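Local coordinates for ferritin (Ulva pertusa, PDB 3VNX), which stores iron inside a hollow shell of 24 subunits and, as a ferroxidase, oxidises ferrous iron on the way into storage, at the interface of chains A and B and the interface of chains A and C. Numbering follows the deposited sequence. Chains: chain A/B/C, ferritin.

Contact 1: the interface of chains A and B. Residues chain A 178, 181-182, 185; chain B 68-72, 123.
In this ferritin shell the long helix 155-201 of one four-helix-bundle subunit packs against the loop B:Asp68 to B:Leu72 of a neighbour. Charged and direct polar contacts centre on A:Arg185. Its CG is anti to the backbone N (chi1 177°), and a bend at chi3 (-51°) turns the guanidinium toward chain B. There A:Arg185 NH2 gives a hydrogen bond to the backbone carbonyl O of B:Val70 at 2.7 Å, on a carbonyl lone pair and near the guanidinium plane. Tip to tip with it stands the carboxylate of B:Glu123, its plane turned 58° away; OE2 lies at the guanidinium edge, 3.3 Å from A:Arg185 NH2, in a long salt bridge whose hydrogen bonds are weak. The hydroxyl OG of A:Ser181 makes a weak bond to the backbone O of B:Asn69.

Water extends this network: water 1 lies 2.8 Å from A:Arg185 NE, almost straight along the N-H, and also meets A:Ser181 OG and the carbonyls of B:Val70 and B:Gly71. Water 2 joins A:Gln182 OE1 to B:Gly71 O.

Apolar packing comes from B:Leu72, whose CD1 sits over one guanidinium face, 3.8 Å from A:Arg185 CZ. An alanine at A:Arg185 would remove the guanidinium, and with it the bond to B:Val70, the salt bridge and the face for B:Leu72, and would probably loosen this patch.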
loop_
_atom_site.group_PDB
_atom_site.type_symbol
_atom_site.label_atom_id
_atom_site.label_comp_id
_atom_site.label_asym_id
_atom_site.label_seq_id
_atom_site.Cartn_x
_atom_site.Cartn_y
_atom_site.Cartn_z
ATOM N N VAL A 178 15.226 15.842 -44.434
ATOM C CA VAL A 178 13.944 15.130 -44.427
ATOM C C VAL A 178 12.709 16.047 -44.423
ATOM O O VAL A 178 11.777 15.833 -45.207
ATOM C CB VAL A 178 13.872 14.154 -43.253
ATOM C CG1 VAL A 178 12.475 13.514 -43.163
ATOM C CG2 VAL A 178 14.953 13.106 -43.408
ATOM N N SER A 181 12.357 17.399 -47.831
ATOM C CA SER A 181 11.820 16.342 -48.667
ATOM C C SER A 181 10.307 16.196 -48.437
ATOM O O SER A 181 9.536 16.035 -49.393
ATOM C CB SER A 181 12.548 15.030 -48.379
ATOM O OG SER A 181 11.855 13.937 -48.945
ATOM N N GLN A 182 9.882 16.261 -47.175
ATOM C CA GLN A 182 8.466 16.104 -46.862
ATOM C C GLN A 182 7.606 17.251 -47.415
ATOM O O GLN A 182 6.536 17.023 -48.004
ATOM C CB GLN A 182 8.271 15.978 -45.353
ATOM C CG GLN A 182 8.707 14.639 -44.806
ATOM C CD GLN A 182 8.577 14.559 -43.298
ATOM O OE1 GLN A 182 8.198 13.520 -42.756
ATOM N NE2 GLN A 182 8.885 15.660 -42.611
ATOM N N ARG A 185 7.182 16.869 -50.948
ATOM C CA ARG A 185 6.279 15.772 -51.274
ATOM C C ARG A 185 4.799 16.161 -51.152
ATOM O O ARG A 185 4.012 15.871 -52.044
ATOM C CB ARG A 185 6.583 14.540 -50.405
ATOM C CG ARG A 185 5.638 13.352 -50.639
ATOM C CD ARG A 185 6.044 12.119 -49.807
ATOM N NE ARG A 185 7.451 11.771 -49.978
ATOM C CZ ARG A 185 7.907 11.013 -50.969
ATOM N NH1 ARG A 185 7.068 10.507 -51.863
ATOM N NH2 ARG A 185 9.199 10.747 -51.061
ATOM N N ASP B 68 17.719 10.849 -47.211
ATOM C CA ASP B 68 17.174 12.135 -46.803
ATOM C C ASP B 68 16.222 12.761 -47.823
ATOM O O ASP B 68 15.275 13.447 -47.453
ATOM C CB ASP B 68 18.307 13.107 -46.460
ATOM C CG ASP B 68 19.124 13.506 -47.675
ATOM O OD1 ASP B 68 18.772 14.511 -48.334
ATOM O OD2 ASP B 68 20.127 12.822 -47.958
ATOM N N ASN B 69 16.467 12.539 -49.109
ATOM C CA ASN B 69 15.647 13.191 -50.131
ATOM C C ASN B 69 14.384 12.396 -50.459
ATOM O O ASN B 69 13.453 12.909 -51.103
ATOM C CB ASN B 69 16.462 13.438 -51.392
ATOM C CG ASN B 69 17.170 12.195 -51.856
ATOM O OD1 ASN B 69 17.994 11.635 -51.130
ATOM N ND2 ASN B 69 16.843 11.738 -53.051
ATOM N N VAL B 70 14.367 11.140 -50.018
ATOM C CA VAL B 70 13.167 10.315 -50.093
ATOM C C VAL B 70 12.242 10.637 -48.905
ATOM O O VAL B 70 11.026 10.797 -49.080
ATOM C CB VAL B 70 13.519 8.821 -50.178
ATOM C CG1 VAL B 70 12.253 7.956 -50.222
ATOM C CG2 VAL B 70 14.385 8.563 -51.406
ATOM N N GLY B 71 12.824 10.782 -47.716
ATOM C CA GLY B 71 12.093 11.280 -46.559
ATOM C C GLY B 71 10.827 10.490 -46.258
ATOM O O GLY B 71 9.758 11.066 -46.122
ATOM N N LEU B 72 10.948 9.165 -46.166
ATOM C CA LEU B 72 9.820 8.295 -45.839
ATOM C C LEU B 72 10.244 7.277 -44.775
ATOM O O LEU B 72 10.284 6.069 -45.032
ATOM C CB LEU B 72 9.305 7.580 -47.094
ATOM C CG LEU B 72 8.464 8.421 -48.059
ATOM C CD1 LEU B 72 8.093 7.605 -49.314
ATOM C CD2 LEU B 72 7.222 8.969 -47.355
ATOM N N GLU B 123 7.494 5.979 -55.885
ATOM C CA GLU B 123 8.299 4.935 -55.230
ATOM C C GLU B 123 7.537 4.193 -54.119
ATOM O O GLU B 123 7.723 2.985 -53.925
ATOM C CB GLU B 123 9.632 5.466 -54.686
ATOM C CG GLU B 123 9.899 6.948 -54.921
ATOM C CD GLU B 123 9.103 7.845 -53.993
ATOM O OE1 GLU B 123 8.149 7.344 -53.356
ATOM O OE2 GLU B 123 9.426 9.050 -53.908
HETATM O O HOH W 1 9.098 12.953 -48.055
HETATM O O HOH W 2 7.541 11.580 -44.482
#

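Contact 2: the interface of chains A and B. Residues chain A 182, 185-186, 190-191, 194; chain B 189-190, 193-194.
Two copies of the ferritin helix 155-201 cross here, one from each subunit, and B:Tyr193 lies along the apolar seam between them. Its CG is anti to the backbone N (chi1 167°), and chi2 of -92° sets the rotation of the ring. From its root, B:Tyr193 CB meets the methyl CG1 of A:Val186 at 3.5 Å. A:Val186 CG1 also touches ring atom CG of B:Tyr193 at 3.8 Å, and the two side chains cross obliquely. Farther out the ring divides its neighbours: B:Tyr193 CE2 approaches the amide oxygen OE1 of A:Gln182 at 3.8 Å, with amide and ring planes 69° apart, while B:Tyr193 CE1 lies against CB of A:Leu194 at 4.1 Å. At the tip, the phenol OH of B:Tyr193 is 3.0 Å from water 4, which lies in the ring plane and also contacts the backbone O of A:Leu194.

Next to the ring, B:Val190 puts its branches on two residues: CG1 meets A:Leu194 CD1 at 3.9 Å, roughly at right angles, and CG2 faces A:Val186 CB. A:Leu194 CD1 also packs on CD2 of B:Leu194, 4.0 Å away. No direct polar bond crosses this patch; water 3 bridges A:Arg185 NH1 to the backbone N of B:Gly189, which lies 2.8 Å from it.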
loop_
_atom_site.group_PDB
_atom_site.type_symbol
_atom_site.label_atom_id
_atom_site.label_comp_id
_atom_site.label_asym_id
_atom_site.label_seq_id
_atom_site.Cartn_x
_atom_site.Cartn_y
_atom_site.Cartn_z
ATOM N N GLN A 182 9.882 16.261 -47.175
ATOM C CA GLN A 182 8.466 16.104 -46.862
ATOM C C GLN A 182 7.606 17.251 -47.415
ATOM O O GLN A 182 6.536 17.023 -48.004
ATOM C CB GLN A 182 8.271 15.978 -45.353
ATOM C CG GLN A 182 8.707 14.639 -44.806
ATOM C CD GLN A 182 8.577 14.559 -43.298
ATOM O OE1 GLN A 182 8.198 13.520 -42.756
ATOM N NE2 GLN A 182 8.885 15.660 -42.611
ATOM N N ARG A 185 7.182 16.869 -50.948
ATOM C CA ARG A 185 6.279 15.772 -51.274
ATOM C C ARG A 185 4.799 16.161 -51.152
ATOM O O ARG A 185 4.012 15.871 -52.044
ATOM C CB ARG A 185 6.583 14.540 -50.405
ATOM C CG ARG A 185 5.638 13.352 -50.639
ATOM C CD ARG A 185 6.044 12.119 -49.807
ATOM N NE ARG A 185 7.451 11.771 -49.978
ATOM C CZ ARG A 185 7.907 11.013 -50.969
ATOM N NH1 ARG A 185 7.068 10.507 -51.863
ATOM N NH2 ARG A 185 9.199 10.747 -51.061
ATOM N N VAL A 186 4.418 16.813 -50.055
ATOM C CA VAL A 186 2.995 17.049 -49.774
ATOM C C VAL A 186 2.440 18.341 -50.370
ATOM O O VAL A 186 1.211 18.498 -50.484
ATOM C CB VAL A 186 2.711 17.071 -48.270
ATOM C CG1 VAL A 186 3.039 15.711 -47.657
ATOM C CG2 VAL A 186 3.507 18.195 -47.610
ATOM N N VAL A 190 -2.974 21.631 -47.314
ATOM C CA VAL A 190 -3.101 20.564 -46.324
ATOM C C VAL A 190 -1.743 19.974 -45.879
ATOM O O VAL A 190 -1.506 19.805 -44.683
ATOM C CB VAL A 190 -4.057 19.469 -46.803
ATOM C CG1 VAL A 190 -3.936 18.235 -45.906
ATOM C CG2 VAL A 190 -5.507 20.018 -46.854
ATOM N N GLY A 191 -0.859 19.682 -46.833
ATOM C CA GLY A 191 0.491 19.219 -46.523
ATOM C C GLY A 191 1.239 20.073 -45.499
ATOM O O GLY A 191 1.835 19.552 -44.556
ATOM N N LEU A 194 -0.473 19.801 -42.070
ATOM C CA LEU A 194 -0.146 18.523 -41.449
ATOM C C LEU A 194 1.243 18.552 -40.853
ATOM O O LEU A 194 1.440 18.135 -39.709
ATOM C CB LEU A 194 -0.245 17.381 -42.458
ATOM C CG LEU A 194 -1.676 17.016 -42.857
ATOM C CD1 LEU A 194 -1.676 15.898 -43.865
ATOM C CD2 LEU A 194 -2.538 16.637 -41.635
ATOM N N GLY B 189 1.807 12.242 -52.759
ATOM C CA GLY B 189 1.822 13.465 -51.980
ATOM C C GLY B 189 1.326 13.232 -50.572
ATOM O O GLY B 189 1.900 12.434 -49.820
ATOM N N VAL B 190 0.247 13.915 -50.216
ATOM C CA VAL B 190 -0.320 13.749 -48.880
ATOM C C VAL B 190 -0.661 12.280 -48.535
ATOM O O VAL B 190 -0.320 11.807 -47.451
ATOM C CB VAL B 190 -1.527 14.667 -48.668
ATOM C CG1 VAL B 190 -2.281 14.261 -47.401
ATOM C CG2 VAL B 190 -1.062 16.147 -48.626
ATOM N N TYR B 193 2.434 10.521 -47.575
ATOM C CA TYR B 193 2.893 11.007 -46.280
ATOM C C TYR B 193 2.074 10.404 -45.135
ATOM O O TYR B 193 2.628 10.037 -44.094
ATOM C CB TYR B 193 2.860 12.536 -46.240
ATOM C CG TYR B 193 3.025 13.154 -44.867
ATOM C CD1 TYR B 193 1.914 13.451 -44.086
ATOM C CD2 TYR B 193 4.288 13.459 -44.360
ATOM C CE1 TYR B 193 2.047 14.029 -42.836
ATOM C CE2 TYR B 193 4.437 14.037 -43.100
ATOM C CZ TYR B 193 3.305 14.319 -42.344
ATOM O OH TYR B 193 3.409 14.896 -41.098
ATOM N N LEU B 194 0.761 10.305 -45.337
ATOM C CA LEU B 194 -0.145 9.744 -44.342
ATOM C C LEU B 194 0.142 8.278 -44.116
ATOM O O LEU B 194 0.234 7.830 -42.970
ATOM C CB LEU B 194 -1.602 9.921 -44.764
ATOM C CG LEU B 194 -2.114 11.359 -44.672
ATOM C CD1 LEU B 194 -3.548 11.441 -45.125
ATOM C CD2 LEU B 194 -1.967 11.935 -43.248
HETATM O O HOH W 3 4.226 10.867 -53.031
HETATM O O HOH W 4 1.037 14.988 -39.276
#

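Contact 3: the interface of chains A and C. Residues chain A 121, 129, 184; chain C 23, 25-27, 31.
OE2 of A:Glu129 is gripped by three hydrogen bonds from its own chain, two from A:Arg184 and one from A:Lys121. A:Lys121 NZ meets the syn lone pair of A:Glu129 OE2 at 3.0 Å. A:Arg184 comes side-on with two nitrogens: A:Arg184 NH2 bonds A:Glu129 OE2 at 3.0 Å from above the carboxylate plane, and NE bonds it nearly along the C-O axis. OE2 lies in the guanidinium plane, so the pair fixes the rotation of that group. With two basic groups on one oxygen, the carboxylate is likely to stay ionised.

This cluster, built from helices 123-151 and 155-201 of the ferritin bundle and the loop residue A:Lys121, presents the basic tips to the N-terminal segment of chain C, probably part of the plant extension peptide. A:Arg184 has CG anti to the carbonyl carbon and is extended from CG to NE, which leaves NH1 pointing across the interface. A:Arg184 NH1 donates to the backbone O of C:Ala25 at 2.9 Å in a nearly straight bond, 168° at H, although the donor stands above the carbonyl plane. Bent at chi4 (-77°), A:Lys121 brings NZ to a lone pair of C:Thr23 O, 3.2 Å away at the end of helix 16-24. The threonine methyl CG2 faces the other carboxylate oxygen, A:Glu129 OE1. Tip to tip with the arginine, C:Tyr31 turns its ring 62° from the guanidinium, its phenol OH taking a weak bond from A:Arg184 NH1 at 3.1 Å.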
loop_
_atom_site.group_PDB
_atom_site.type_symbol
_atom_site.label_atom_id
_atom_site.label_comp_id
_atom_site.label_asym_id
_atom_site.label_seq_id
_atom_site.Cartn_x
_atom_site.Cartn_y
_atom_site.Cartn_z
ATOM N N LYS A 121 7.888 28.681 -53.621
ATOM C CA LYS A 121 7.975 27.506 -52.774
ATOM C C LYS A 121 6.945 27.435 -51.632
ATOM O O LYS A 121 6.608 26.343 -51.154
ATOM C CB LYS A 121 9.416 27.335 -52.291
ATOM C CG LYS A 121 10.281 26.684 -53.371
ATOM C CD LYS A 121 11.732 26.602 -52.989
ATOM C CE LYS A 121 12.576 26.058 -54.140
ATOM N NZ LYS A 121 12.483 24.579 -54.323
ATOM N N GLU A 129 13.994 25.133 -46.313
ATOM C CA GLU A 129 15.142 25.125 -47.212
ATOM C C GLU A 129 16.212 26.105 -46.721
ATOM O O GLU A 129 17.400 25.828 -46.806
ATOM C CB GLU A 129 14.715 25.437 -48.648
ATOM C CG GLU A 129 13.943 24.305 -49.331
ATOM C CD GLU A 129 13.651 24.593 -50.798
ATOM O OE1 GLU A 129 13.844 25.751 -51.239
ATOM O OE2 GLU A 129 13.232 23.658 -51.514
ATOM N N ARG A 184 8.251 19.249 -49.876
ATOM C CA ARG A 184 8.239 19.037 -51.315
ATOM C C ARG A 184 7.243 17.951 -51.715
ATOM O O ARG A 184 6.529 18.101 -52.698
ATOM C CB ARG A 184 9.643 18.685 -51.822
ATOM C CG ARG A 184 10.648 19.828 -51.696
ATOM C CD ARG A 184 11.987 19.482 -52.336
ATOM N NE ARG A 184 12.838 20.659 -52.544
ATOM C CZ ARG A 184 13.828 20.717 -53.432
ATOM N NH1 ARG A 184 14.097 19.670 -54.206
ATOM N NH2 ARG A 184 14.556 21.820 -53.548
ATOM N N THR C 23 17.794 25.038 -53.133
ATOM C CA THR C 23 16.535 25.391 -53.796
ATOM C C THR C 23 16.442 24.780 -55.199
ATOM O O THR C 23 15.345 24.480 -55.672
ATOM C CB THR C 23 16.309 26.927 -53.880
ATOM O OG1 THR C 23 17.062 27.469 -54.966
ATOM C CG2 THR C 23 16.718 27.627 -52.596
ATOM N N ALA C 25 18.214 21.893 -56.233
ATOM C CA ALA C 25 18.378 20.438 -56.249
ATOM C C ALA C 25 17.131 19.691 -56.720
ATOM O O ALA C 25 16.003 20.038 -56.348
ATOM C CB ALA C 25 18.839 19.918 -54.879
ATOM N N PRO C 26 17.334 18.676 -57.575
ATOM C CA PRO C 26 16.260 17.763 -57.983
ATOM C C PRO C 26 15.993 16.722 -56.886
ATOM O O PRO C 26 16.838 16.473 -56.010
ATOM C CB PRO C 26 16.836 17.087 -59.235
ATOM C CG PRO C 26 18.327 17.123 -59.029
ATOM C CD PRO C 26 18.608 18.391 -58.266
ATOM N N VAL C 27 14.820 16.106 -56.927
ATOM C CA VAL C 27 14.467 15.180 -55.864
ATOM C C VAL C 27 15.293 13.907 -55.953
ATOM O O VAL C 27 15.088 12.973 -55.183
ATOM C CB VAL C 27 12.970 14.860 -55.893
ATOM C CG1 VAL C 27 12.178 16.159 -55.794
ATOM C CG2 VAL C 27 12.594 14.057 -57.179
ATOM N N TYR C 31 19.840 15.885 -50.304
ATOM C CA TYR C 31 19.909 17.290 -49.932
ATOM C C TYR C 31 20.919 17.505 -48.819
ATOM O O TYR C 31 21.292 18.638 -48.520
ATOM C CB TYR C 31 18.555 17.796 -49.452
ATOM C CG TYR C 31 17.409 17.537 -50.390
ATOM C CD1 TYR C 31 17.574 17.622 -51.773
ATOM C CD2 TYR C 31 16.146 17.226 -49.892
ATOM C CE1 TYR C 31 16.507 17.393 -52.629
ATOM C CE2 TYR C 31 15.076 16.988 -50.740
ATOM C CZ TYR C 31 15.257 17.075 -52.104
ATOM O OH TYR C 31 14.180 16.839 -52.934
#

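Helix 155-201 of chain A runs through all three contacts. Contact 1 and contact 2 have C-alpha centres about 10 Å apart and share A:Gln182 and A:Arg185, so they form one continuous A-B interface, polar and watery at the loop and apolar where the helices cross. The C-alpha centre of contact 3 lies about 10 Å from that of contact 1 and about 15 Å from that of contact 2; it adds chain C through A:Arg184, next to A:Arg185. Adjacent arginines thus serve different neighbours. Repeated over 24 subunits, this lets each copy's helix meet several neighbours, and contact 3 may reflect the extension peptide's contribution to shell stability.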